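PDB 5BP8: Ent-copalyl diphosphate synthase from Streptomyces platensis, which is a bacterial class II terpene cyclase, a mainly helical protein related in part to the C-terminal domain of squalene-hopene cyclases. Local coordinates for residues T34-V38 / R50-L54; P42-G46 / L242-Q246; S307-A311 / S350-I355; R325-M330 / D369-Y373. All coordinates share one frame. Where two conformers were deposited one is given. Residue numbers count along the deposited sequence, not the author numbering.

Contact 1 of 4, residues T34-V38 / R50-L54; sequences TARLV and RLGYL
Both segments are regular α-helix, with V38 N bonded to T34 O (3.1 Å) and L54 N to R50 O (3.0 Å). Their axes approach to 9.5 Å at a crossing angle of -133°, and T34 CA lies 6.1 Å from R50 CA. T34 (chi1 m) directs its methyl into the interface: CG2 stands 3.7 Å from R50 CB and 3.7 Å from Y53 CD2, while OG1 is satisfied by S30 and V253. Helices 31-40 and 47-57, consecutive in the chain, thus form an alpha-alpha hairpin, the kind of unit from which the helical domains of class II terpene cyclases are built. V38, beta-branched and compact (chi1 t), spreads its methyls over the partner helix, CG2 to R50 CB at 3.6 Å and CG1 to L51 CD2 at 3.7 Å. R50 suits a buried place because its aliphatic stem packs while its guanidinium finds acceptors beyond the interface: with chi1 m, chi2 t and chi3 m, NE comes 3.7 Å from L37 CB, NH2 reaches G251 O and D45 O, and NH1 donates to a water (2.8 Å) that bonds weakly to L37 O (2.9 Å).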
# COMPACT_ATOMS: atom_id res chain seq x y z
N THR A 34 12.72 2.30 -5.94
CA THR A 34 13.84 3.18 -6.20
C THR A 34 15.07 2.34 -6.56
O THR A 34 15.80 2.64 -7.56
CB THR A 34 14.09 4.10 -4.98
OG1 THR A 34 12.95 4.92 -4.74
CG2 THR A 34 15.28 4.96 -5.21
N ALA A 35 15.31 1.29 -5.77
CA ALA A 35 16.38 0.35 -6.06
C ALA A 35 16.15 -0.42 -7.38
O ALA A 35 17.09 -0.60 -8.18
CB ALA A 35 16.56 -0.62 -4.90
N ARG A 36 14.91 -0.86 -7.63
CA ARG A 36 14.62 -1.52 -8.89
C ARG A 36 15.00 -0.62 -10.09
O ARG A 36 15.55 -1.13 -11.08
CB ARG A 36 13.17 -1.98 -9.01
CG ARG A 36 12.76 -3.16 -8.10
CD ARG A 36 13.57 -4.44 -8.31
NE ARG A 36 14.84 -4.34 -7.61
CZ ARG A 36 16.02 -4.74 -8.08
NH1 ARG A 36 17.12 -4.48 -7.37
NH2 ARG A 36 16.11 -5.42 -9.22
N LEU A 37 14.71 0.69 -10.02
CA LEU A 37 15.08 1.56 -11.13
C LEU A 37 16.56 1.72 -11.30
O LEU A 37 17.06 1.84 -12.44
CB LEU A 37 14.36 2.92 -11.03
CG LEU A 37 12.83 2.88 -11.19
CD1 LEU A 37 12.29 4.29 -11.29
CD2 LEU A 37 12.41 2.05 -12.39
N VAL A 38 17.29 1.77 -10.18
CA VAL A 38 18.75 1.79 -10.22
C VAL A 38 19.26 0.56 -10.95
O VAL A 38 20.18 0.63 -11.79
CB VAL A 38 19.37 1.87 -8.80
CG1 VAL A 38 20.85 1.59 -8.84
CG2 VAL A 38 19.12 3.23 -8.19
N ARG A 50 18.76 8.62 -7.05
CA ARG A 50 18.24 7.36 -6.51
C ARG A 50 19.32 6.62 -5.74
O ARG A 50 19.06 6.07 -4.68
CB ARG A 50 17.64 6.49 -7.61
CG ARG A 50 16.32 7.05 -8.14
CD ARG A 50 15.58 6.07 -9.06
NE ARG A 50 16.16 6.11 -10.40
CZ ARG A 50 15.95 7.06 -11.32
NH1 ARG A 50 16.60 7.00 -12.49
NH2 ARG A 50 15.13 8.08 -11.09
N LEU A 51 20.55 6.63 -6.25
CA LEU A 51 21.66 6.06 -5.50
C LEU A 51 21.85 6.79 -4.18
O LEU A 51 22.05 6.15 -3.13
CB LEU A 51 22.96 6.11 -6.34
CG LEU A 51 23.01 5.12 -7.49
CD1 LEU A 51 24.11 5.47 -8.49
CD2 LEU A 51 23.21 3.71 -6.95
N GLY A 52 21.73 8.13 -4.21
CA GLY A 52 21.82 8.94 -3.01
C GLY A 52 20.76 8.57 -2.00
O GLY A 52 21.05 8.46 -0.81
N TYR A 53 19.55 8.35 -2.48
CA TYR A 53 18.43 7.97 -1.62
C TYR A 53 18.70 6.66 -0.93
O TYR A 53 18.39 6.50 0.28
CB TYR A 53 17.16 7.95 -2.45
CG TYR A 53 15.91 7.50 -1.75
CD1 TYR A 53 15.08 8.42 -1.10
CD2 TYR A 53 15.54 6.19 -1.76
CE1 TYR A 53 13.90 8.02 -0.46
CE2 TYR A 53 14.34 5.79 -1.14
CZ TYR A 53 13.55 6.72 -0.50
OH TYR A 53 12.39 6.31 0.14
N LEU A 54 19.19 5.68 -1.70
CA LEU A 54 19.55 4.40 -1.12
C LEU A 54 20.60 4.57 -0.02
O LEU A 54 20.46 4.01 1.05
CB LEU A 54 20.04 3.41 -2.17
CG LEU A 54 19.00 2.99 -3.23
CD1 LEU A 54 19.61 2.01 -4.21
CD2 LEU A 54 17.74 2.40 -2.59
O HOH W 1 17.95 4.55 -12.05

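Contact 2 of 4, residues P42-G46 / L242-Q246; sequences PWLDG and LRDVQ. With SO4 (sulfate ion), chain E.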
# COMPACT_ATOMS: atom_id res chain seq x y z
N PRO A 42 19.15 2.38 -15.54
CA PRO A 42 20.20 3.37 -15.30
C PRO A 42 20.16 4.51 -16.34
O PRO A 42 20.72 5.57 -16.08
CB PRO A 42 21.50 2.55 -15.42
CG PRO A 42 21.11 1.40 -16.29
CD PRO A 42 19.69 1.10 -15.97
N TRP A 43 19.47 4.29 -17.45
CA TRP A 43 19.26 5.33 -18.51
C TRP A 43 18.36 6.49 -18.06
O TRP A 43 18.40 7.59 -18.60
CB TRP A 43 18.67 4.67 -19.79
CG TRP A 43 17.37 3.97 -19.54
CD1 TRP A 43 17.21 2.65 -19.32
CD2 TRP A 43 16.06 4.55 -19.46
NE1 TRP A 43 15.89 2.37 -19.08
CE2 TRP A 43 15.16 3.52 -19.14
CE3 TRP A 43 15.56 5.85 -19.60
CZ2 TRP A 43 13.79 3.73 -19.01
CZ3 TRP A 43 14.20 6.07 -19.44
CH2 TRP A 43 13.33 5.01 -19.14
N LEU A 44 17.55 6.23 -17.04
CA LEU A 44 16.54 7.17 -16.62
C LEU A 44 17.08 8.31 -15.79
O LEU A 44 17.91 8.10 -14.90
CB LEU A 44 15.48 6.41 -15.78
CG LEU A 44 14.30 7.20 -15.23
CD1 LEU A 44 13.41 7.72 -16.32
CD2 LEU A 44 13.50 6.29 -14.30
N ASP A 45 16.58 9.52 -16.07
CA ASP A 45 16.94 10.72 -15.32
C ASP A 45 16.75 10.48 -13.81
O ASP A 45 15.82 9.77 -13.40
CB ASP A 45 16.05 11.90 -15.76
CG ASP A 45 16.49 12.55 -17.08
OD1 ASP A 45 17.61 12.27 -17.57
OD2 ASP A 45 15.71 13.36 -17.63
N GLY A 46 17.63 11.07 -13.00
CA GLY A 46 17.51 10.96 -11.53
C GLY A 46 18.22 9.73 -10.98
O GLY A 46 18.06 9.41 -9.81
N LEU A 242 7.81 6.77 -16.52
CA LEU A 242 8.98 6.70 -15.62
C LEU A 242 9.58 8.08 -15.39
O LEU A 242 9.90 8.44 -14.24
CB LEU A 242 10.03 5.72 -16.15
CG LEU A 242 9.62 4.26 -16.06
CD1 LEU A 242 10.70 3.35 -16.62
CD2 LEU A 242 9.31 3.88 -14.61
N ARG A 243 9.72 8.87 -16.47
CA ARG A 243 10.24 10.23 -16.32
C ARG A 243 9.36 11.08 -15.42
O ARG A 243 9.86 11.77 -14.53
CB ARG A 243 10.42 10.90 -17.70
CG ARG A 243 11.54 10.26 -18.50
CD ARG A 243 11.57 10.71 -19.96
NE ARG A 243 12.81 10.34 -20.64
CZ ARG A 243 13.06 10.49 -21.94
NH1 ARG A 243 12.15 11.01 -22.76
NH2 ARG A 243 14.22 10.10 -22.43
N ASP A 244 8.05 11.02 -15.64
CA ASP A 244 7.12 11.82 -14.83
C ASP A 244 7.17 11.44 -13.36
O ASP A 244 7.19 12.29 -12.47
CB ASP A 244 5.69 11.67 -15.32
CG ASP A 244 5.42 12.43 -16.62
OD1 ASP A 244 6.20 13.35 -16.97
OD2 ASP A 244 4.42 12.08 -17.28
N VAL A 245 7.19 10.14 -13.10
CA VAL A 245 7.14 9.66 -11.72
C VAL A 245 8.39 10.08 -10.97
O VAL A 245 8.31 10.65 -9.87
CB VAL A 245 6.93 8.14 -11.68
CG1 VAL A 245 7.10 7.61 -10.26
CG2 VAL A 245 5.57 7.76 -12.23
N GLN A 246 9.56 9.87 -11.55
CA GLN A 246 10.81 10.19 -10.86
C GLN A 246 10.93 11.71 -10.65
O GLN A 246 11.39 12.17 -9.57
CB GLN A 246 12.03 9.56 -11.56
CG GLN A 246 12.50 10.22 -12.85
CD GLN A 246 13.29 11.49 -12.61
OE1 GLN A 246 14.00 11.63 -11.62
NE2 GLN A 246 13.19 12.43 -13.54
S SO4 E . 21.17 11.25 -13.68
O1 SO4 E . 20.19 12.23 -13.10
O2 SO4 E . 20.41 10.22 -14.42
O3 SO4 E . 22.05 11.99 -14.61
O4 SO4 E . 21.98 10.72 -12.56
O HOH W 2 15.36 9.97 -18.95
O HOH W 3 12.72 13.36 -16.51
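L44 lays its isobutyl group across one side of helix 237-249, with CD1 3.9 Å from L242 CB and 3.8 Å from R243 CG, and CG 4.2 Å from Q246 CG. Beside it W43 extends the apolar patch, CZ2 meeting L242 CD1 at 3.9 Å; a broad indole suits this half-open margin of a turn that joins helices 31-40 and 47-57. G46, at the N-cap of helix 47-57, has phi near 88°, and any CB there would sit 2.2 Å from Q246 OE1, so glycine fits on both counts. Its N donates to SO4 O1 (2.8 Å); the sulfate, probably from the crystallisation liquor, also takes bonds from H47 N and R48 N, backbone N-H groups left free at the first turn of helix 47-57. Polar links between the segments pass through water: one water accepts from D45 N (3.2 Å) and R243 NE (3.1 Å), another donates to D45 OD2 (3.2 Å) and accepts weakly from Q246 NE2 (3.1 Å). The chemistry implies a joint held by apolar packing, with water carrying the polar links at its exposed side.

Contact 3 of 4, residues S307-A311 / S350-I355; sequences SDDTA and STNAHI
Two α-helical segments run roughly parallel, their N-to-C directions 28° apart (signed crossing angle 28°) and their axes only 8.4 Å apart at closest. D308 CA lies 4.6 Å from T351 CA, and A311 CA 5.1 Å from I355 CA. Small side chains make this possible: A311 CB fits 3.5 Å from H354 O and 3.7 Å from I355 CG1, while S307 OG, bonded to S339 O, lies 3.1 Å from T351 CG2. The 307-311 segment contains most of the DSDD sequence D306-D309, matching the DxDD motif of class II terpene cyclases, which lines the active site in relatives. D308 (chi1 t) swings its carboxylate to H354 (chi1 m, chi2 150°), whose ND1 donates to D308 OD1 at 2.6 Å, close to the plane of the imidazole. A water donates to both D308 OD2 and S350 OG, 2.7 Å from each, and S350 OG also bonds D396. W266 meets the H354 ring nearly perpendicularly. Having the histidine donate to one oxygen and water to the other implies an oriented carboxylate whose acidity is probably tuned by its buried surroundings.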
# COMPACT_ATOMS: atom_id res chain seq x y z
N SER A 307 -12.67 -6.13 -4.93
CA SER A 307 -13.88 -5.78 -4.21
C SER A 307 -13.69 -4.71 -3.14
O SER A 307 -14.65 -4.04 -2.76
CB SER A 307 -14.54 -7.01 -3.60
OG SER A 307 -13.77 -7.62 -2.58
N ASP A 308 -12.47 -4.55 -2.63
CA ASP A 308 -12.23 -3.53 -1.61
C ASP A 308 -12.38 -2.16 -2.23
O ASP A 308 -13.16 -1.33 -1.74
CB ASP A 308 -10.87 -3.73 -0.96
CG ASP A 308 -10.67 -2.87 0.29
OD1 ASP A 308 -11.65 -2.70 1.08
OD2 ASP A 308 -9.50 -2.41 0.50
N ASP A 309 -11.65 -1.91 -3.32
CA ASP A 309 -11.78 -0.67 -4.03
C ASP A 309 -13.19 -0.48 -4.57
O ASP A 309 -13.73 0.64 -4.51
CB ASP A 309 -10.76 -0.59 -5.17
CG ASP A 309 -9.36 -0.38 -4.66
OD1 ASP A 309 -9.15 0.63 -3.98
OD2 ASP A 309 -8.49 -1.25 -4.91
N THR A 310 -13.79 -1.56 -5.07
CA THR A 310 -15.15 -1.47 -5.63
C THR A 310 -16.13 -1.03 -4.53
O THR A 310 -16.92 -0.11 -4.75
CB THR A 310 -15.58 -2.82 -6.26
OG1 THR A 310 -14.73 -3.11 -7.37
CG2 THR A 310 -17.02 -2.75 -6.79
N ALA A 311 -16.06 -1.68 -3.37
CA ALA A 311 -16.95 -1.37 -2.24
C ALA A 311 -16.73 0.06 -1.76
O ALA A 311 -17.68 0.80 -1.56
CB ALA A 311 -16.75 -2.36 -1.11
N SER A 350 -10.56 -6.12 6.22
CA SER A 350 -10.89 -4.74 5.85
C SER A 350 -11.79 -4.72 4.60
O SER A 350 -12.68 -3.88 4.50
CB SER A 350 -9.63 -3.87 5.64
OG SER A 350 -8.98 -4.21 4.44
N THR A 351 -11.56 -5.63 3.67
CA THR A 351 -12.38 -5.73 2.46
C THR A 351 -13.84 -6.06 2.82
O THR A 351 -14.78 -5.41 2.34
CB THR A 351 -11.81 -6.77 1.50
OG1 THR A 351 -10.49 -6.37 1.09
CG2 THR A 351 -12.69 -6.97 0.25
N ASN A 352 -14.02 -7.05 3.68
CA ASN A 352 -15.36 -7.42 4.12
C ASN A 352 -16.05 -6.31 4.89
O ASN A 352 -17.24 -6.06 4.67
CB ASN A 352 -15.33 -8.73 4.89
CG ASN A 352 -15.29 -9.93 3.96
OD1 ASN A 352 -16.34 -10.51 3.60
ND2 ASN A 352 -14.09 -10.29 3.52
N ALA A 353 -15.30 -5.61 5.75
CA ALA A 353 -15.81 -4.37 6.37
C ALA A 353 -16.30 -3.36 5.34
O ALA A 353 -17.40 -2.80 5.49
CB ALA A 353 -14.76 -3.73 7.28
N HIS A 354 -15.51 -3.10 4.29
CA HIS A 354 -15.88 -2.12 3.31
C HIS A 354 -17.10 -2.57 2.47
O HIS A 354 -17.96 -1.75 2.10
CB HIS A 354 -14.65 -1.71 2.45
CG HIS A 354 -13.60 -1.01 3.26
ND1 HIS A 354 -12.25 -1.07 2.97
CD2 HIS A 354 -13.72 -0.25 4.37
CE1 HIS A 354 -11.58 -0.38 3.88
NE2 HIS A 354 -12.45 0.12 4.74
N ILE A 355 -17.20 -3.86 2.23
CA ILE A 355 -18.36 -4.43 1.56
C ILE A 355 -19.60 -4.30 2.44
O ILE A 355 -20.67 -3.95 1.95
CB ILE A 355 -18.11 -5.88 1.11
CG1 ILE A 355 -17.06 -5.85 -0.01
CG2 ILE A 355 -19.37 -6.52 0.52
CD1 ILE A 355 -16.43 -7.17 -0.30
O HOH W 4 -8.71 -1.97 3.00

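Contact 4 of 4, residues R325-M330 / D369-Y373; sequences RPDSLM and DAGRY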
# COMPACT_ATOMS: atom_id res chain seq x y z
N ARG A 325 -26.53 0.44 -7.76
CA ARG A 325 -26.69 -0.90 -7.21
C ARG A 325 -25.33 -1.57 -7.13
O ARG A 325 -24.59 -1.59 -8.14
CB ARG A 325 -27.60 -1.75 -8.07
CG ARG A 325 -28.99 -1.85 -7.51
CD ARG A 325 -29.83 -2.75 -8.38
NE ARG A 325 -31.16 -2.90 -7.82
CZ ARG A 325 -32.17 -3.50 -8.44
NH1 ARG A 325 -31.99 -4.02 -9.65
NH2 ARG A 325 -33.35 -3.58 -7.83
N PRO A 326 -24.99 -2.14 -5.96
CA PRO A 326 -23.66 -2.74 -5.78
C PRO A 326 -23.58 -4.18 -6.29
O PRO A 326 -22.97 -5.03 -5.66
CB PRO A 326 -23.47 -2.68 -4.26
CG PRO A 326 -24.86 -2.87 -3.73
CD PRO A 326 -25.75 -2.13 -4.70
N ASP A 327 -24.15 -4.44 -7.46
CA ASP A 327 -24.17 -5.78 -8.00
C ASP A 327 -22.80 -6.31 -8.38
O ASP A 327 -22.59 -7.51 -8.29
CB ASP A 327 -25.13 -5.88 -9.18
CG ASP A 327 -26.60 -5.76 -8.75
OD1 ASP A 327 -26.95 -6.14 -7.61
OD2 ASP A 327 -27.41 -5.29 -9.57
N SER A 328 -21.88 -5.44 -8.78
CA SER A 328 -20.53 -5.86 -9.12
C SER A 328 -19.82 -6.57 -7.97
O SER A 328 -18.91 -7.34 -8.21
CB SER A 328 -19.65 -4.68 -9.58
OG SER A 328 -19.63 -3.64 -8.61
N LEU A 329 -20.22 -6.30 -6.73
CA LEU A 329 -19.65 -6.98 -5.57
C LEU A 329 -20.06 -8.45 -5.47
O LEU A 329 -19.35 -9.24 -4.86
CB LEU A 329 -20.02 -6.26 -4.28
CG LEU A 329 -19.48 -4.84 -4.12
CD1 LEU A 329 -20.04 -4.17 -2.88
CD2 LEU A 329 -17.96 -4.86 -4.09
N MSE A 330 -21.18 -8.84 -6.09
CA MSE A 330 -21.68 -10.22 -5.99
C MSE A 330 -20.77 -11.24 -6.66
O MSE A 330 -20.76 -12.40 -6.25
CB MSE A 330 -23.13 -10.32 -6.51
CG MSE A 330 -24.07 -9.36 -5.77
SE MSE A 330 -24.33 -9.81 -3.86
CE MSE A 330 -23.34 -8.29 -3.12
N ASP A 369 -34.28 -2.33 -2.08
CA ASP A 369 -33.26 -3.36 -2.32
C ASP A 369 -32.85 -4.14 -1.07
O ASP A 369 -31.93 -4.96 -1.15
CB ASP A 369 -32.01 -2.73 -2.98
CG ASP A 369 -32.25 -2.35 -4.42
OD1 ASP A 369 -33.35 -2.66 -4.92
OD2 ASP A 369 -31.36 -1.75 -5.07
N ALA A 370 -33.54 -3.93 0.05
CA ALA A 370 -33.17 -4.60 1.30
C ALA A 370 -33.12 -6.12 1.17
O ALA A 370 -32.26 -6.76 1.77
CB ALA A 370 -34.08 -4.19 2.45
N GLY A 371 -34.02 -6.71 0.37
CA GLY A 371 -34.00 -8.16 0.15
C GLY A 371 -32.86 -8.61 -0.74
O GLY A 371 -32.33 -9.71 -0.59
N ARG A 372 -32.47 -7.76 -1.69
CA ARG A 372 -31.41 -8.08 -2.62
C ARG A 372 -30.06 -8.37 -1.90
O ARG A 372 -29.32 -9.26 -2.31
CB ARG A 372 -31.24 -6.91 -3.58
CG ARG A 372 -30.66 -7.25 -4.92
CD ARG A 372 -30.87 -6.06 -5.84
NE ARG A 372 -30.14 -6.18 -7.08
CZ ARG A 372 -30.52 -6.94 -8.12
NH1 ARG A 372 -31.63 -7.68 -8.08
NH2 ARG A 372 -29.76 -6.96 -9.21
N TYR A 373 -29.78 -7.62 -0.83
CA TYR A 373 -28.45 -7.71 -0.17
C TYR A 373 -28.51 -8.02 1.33
O TYR A 373 -27.47 -8.23 1.98
CB TYR A 373 -27.69 -6.40 -0.39
CG TYR A 373 -27.67 -5.94 -1.83
CD1 TYR A 373 -26.95 -6.64 -2.80
CD2 TYR A 373 -28.39 -4.82 -2.23
CE1 TYR A 373 -26.95 -6.22 -4.12
CE2 TYR A 373 -28.39 -4.40 -3.54
CZ TYR A 373 -27.66 -5.10 -4.48
OH TYR A 373 -27.69 -4.67 -5.79
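Two bidentate salt bridges lie side by side. R325 grips D369 through NE to OD2 (3.0 Å) and NH2 to OD1 (3.1 Å), and R372 grips D327 through NE to OD1 (3.2 Å) and NH2 to OD2 (2.9 Å). They join the loop between helices 307-319 and 349-365 to the start of helix 370-386, part of the helical fold shared with squalene-hopene cyclases. The arginines stack flat, guanidinium centres 3.8 Å apart and planes at 16°; like charges tolerate this because each flat group turns an edge to its own carboxylate. Y373 OH adds a very short bond to D327 OD1 (2.5 Å), and H362 NE2 is hydrogen-bonded to D369 OD2, so both aspartates have a second partner. D369 holds the N-cap position, yet its side chain faces R325 rather than capping the helix. Beneath the charges, Y373 supplies a flat apolar surface: P326 CG makes a CH-pi contact 3.9 Å from the ring centroid. M330, a selenomethionine, makes a Met-aromatic contact, its SE at the ring edge 5.5 Å from the centroid; its CE is 4.0 Å from Y373 CD1.

The four contacts form two pairs on opposite sides of the chain's centre. Contacts 1 and 2 have centres 11 Å apart and interlock along the sequence: the 42-46 turn connects the two helices of contact 1, and R50 NH2 lies 2.9 Å from D45 O, a probable hydrogen bond. Helix 237-249 packs on this turn from far along the chain. Contacts 3 and 4 follow, centres 14 Å apart, also alternating in sequence; T310 on helix 307-319 touches S328 of the 325-330 loop, and helices 349-365 and 370-386 are consecutive. Between the pairs, centres stand 34 to 46 Å apart without touching, consistent with two separate helical domains.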